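Local coordinates for protein antitoxin (Nitrosomonas europaea, PDB 2ODK) that is probably the antitoxin component of a type II toxin-antitoxin system, a member of the Phd/YefM family, at residues A[45-48]-A[49-52]. Sequence-based numbering, arbitrary orientation. Where two conformers were deposited one is given.
Sequences EWRR and LQAA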
loop_
_atom_site.group_PDB
_atom_site.type_symbol
_atom_site.label_atom_id
_atom_site.label_comp_id
_atom_site.label_asym_id
_atom_site.label_seq_id
_atom_site.Cartn_x
_atom_site.Cartn_y
_atom_site.Cartn_z
ATOM N N GLU A 45 -7.129 4.446 -8.074
ATOM C CA GLU A 45 -7.603 5.452 -7.134
ATOM C C GLU A 45 -6.471 6.430 -6.792
ATOM O O GLU A 45 -6.692 7.655 -6.744
ATOM C CB GLU A 45 -8.104 4.763 -5.861
ATOM C CG GLU A 45 -8.555 5.728 -4.784
ATOM C CD GLU A 45 -9.246 5.038 -3.606
ATOM O OE1 GLU A 45 -9.736 3.905 -3.775
ATOM O OE2 GLU A 45 -9.324 5.647 -2.504
ATOM N N TRP A 46 -5.253 5.893 -6.561
ATOM C CA TRP A 46 -4.111 6.746 -6.329
ATOM C C TRP A 46 -3.837 7.689 -7.512
ATOM O O TRP A 46 -3.614 8.908 -7.317
ATOM C CB TRP A 46 -2.896 5.832 -6.087
ATOM C CG TRP A 46 -1.552 6.499 -6.077
ATOM C CD1 TRP A 46 -0.533 6.379 -7.016
ATOM C CD2 TRP A 46 -1.088 7.338 -5.076
ATOM N NE1 TRP A 46 0.539 7.126 -6.622
ATOM C CE2 TRP A 46 0.242 7.717 -5.422
ATOM C CE3 TRP A 46 -1.625 7.781 -3.893
ATOM C CZ2 TRP A 46 1.006 8.552 -4.642
ATOM C CZ3 TRP A 46 -0.824 8.647 -3.086
ATOM C CH2 TRP A 46 0.456 9.002 -3.470
ATOM N N ARG A 47 -3.854 7.151 -8.737
ATOM C CA ARG A 47 -3.559 8.004 -9.904
ATOM C C ARG A 47 -4.568 9.154 -9.990
ATOM O O ARG A 47 -4.204 10.291 -10.274
ATOM C CB ARG A 47 -3.625 7.217 -11.211
ATOM C CG ARG A 47 -2.614 6.069 -11.334
ATOM C CD ARG A 47 -1.187 6.564 -11.230
ATOM N NE ARG A 47 -0.226 5.492 -11.467
ATOM C CZ ARG A 47 1.087 5.658 -11.292
ATOM N NH1 ARG A 47 1.547 6.867 -10.949
ATOM N NH2 ARG A 47 1.932 4.669 -11.525
ATOM N N ARG A 48 -5.841 8.839 -9.733
ATOM C CA ARG A 48 -6.849 9.903 -9.833
ATOM C C ARG A 48 -6.683 10.947 -8.742
ATOM O O ARG A 48 -6.874 12.140 -8.985
ATOM C CB ARG A 48 -8.260 9.323 -9.857
ATOM C CG ARG A 48 -8.498 8.558 -11.185
ATOM C CD ARG A 48 -9.950 8.106 -11.275
ATOM N NE ARG A 48 -10.333 7.142 -10.255
ATOM C CZ ARG A 48 -10.183 5.820 -10.353
ATOM N NH1 ARG A 48 -9.644 5.257 -11.456
ATOM N NH2 ARG A 48 -10.545 5.025 -9.343
ATOM N N LEU A 49 -6.289 10.498 -7.559
ATOM C CA LEU A 49 -5.995 11.408 -6.441
ATOM C C LEU A 49 -4.852 12.349 -6.818
ATOM O O LEU A 49 -4.886 13.572 -6.557
ATOM C CB LEU A 49 -5.565 10.582 -5.206
ATOM C CG LEU A 49 -5.224 11.329 -3.910
ATOM C CD1 LEU A 49 -6.412 12.182 -3.536
ATOM C CD2 LEU A 49 -4.955 10.350 -2.799
ATOM N N GLN A 50 -3.797 11.764 -7.401
ATOM C CA GLN A 50 -2.611 12.522 -7.877
ATOM C C GLN A 50 -3.032 13.591 -8.889
ATOM O O GLN A 50 -2.571 14.747 -8.827
ATOM C CB GLN A 50 -1.557 11.592 -8.533
ATOM C CG GLN A 50 -0.702 10.670 -7.597
ATOM C CD GLN A 50 0.339 9.835 -8.382
ATOM O OE1 GLN A 50 0.003 9.110 -9.325
ATOM N NE2 GLN A 50 1.608 9.960 -8.010
ATOM N N ALA A 51 -3.887 13.197 -9.828
ATOM C CA ALA A 51 -4.304 14.120 -10.888
ATOM C C ALA A 51 -5.130 15.255 -10.301
ATOM O O ALA A 51 -5.053 16.390 -10.820
ATOM C CB ALA A 51 -5.078 13.388 -11.979
ATOM N N ALA A 52 -5.890 14.986 -9.242
ATOM C CA ALA A 52 -6.811 16.005 -8.680
ATOM C C ALA A 52 -6.069 16.943 -7.748
ATOM O O ALA A 52 -6.504 18.084 -7.545
ATOM C CB ALA A 52 -7.959 15.360 -7.939
#
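Gln50, in one of its two modelled conformers, lays its side chain over the indole of Trp46, one turn earlier in the same helix, and this is the tight part of the contact. Its CG makes a CH-pi contact over the face, 4.0 Å from the centroid of the five-membered ring. The amide then continues over the pyrrole nitrogen, with CD 3.2 Å from Trp46 NE1 and its plane turned 30° from the ring. Trp46 has CG anti to the backbone N, chi1 169°, which swings the indole alongside the next turn, where Gln50 can reach it. Leu49, also modelled in two conformers, adds a looser apolar touch, CD2 lying 4.3 Å from Trp46 CE3. Both side chains also face the second subunit: Trp46 packs on its Val39, and Leu49 meets the Leu49 of that chain.

The stretch belongs to helix 43-52, which follows the last strand of the small Phd/YefM antitoxin fold and packs here in the dimer. Its i to i+4 bonds are regular, as in Gln50 N to Trp46 O at 2.9 Å, but the one from Ala52 N to Arg48 O is more bent.

On the more exposed flank, Arg47 runs beside Gln50, both pointing the same way. Arg47 NH1 gives a hydrogen bond of 3.2 Å to Gln50 OE1, taken on a lone pair in the amide plane, although the oxygen sits 20° out of the guanidinium plane. Arg47 NH2 has the stronger partner, a salt bridge to Glu36 of the second subunit, so the guanidinium is gripped from two chains. Further round, Ala51 and Ala52 lie at the exposed surface.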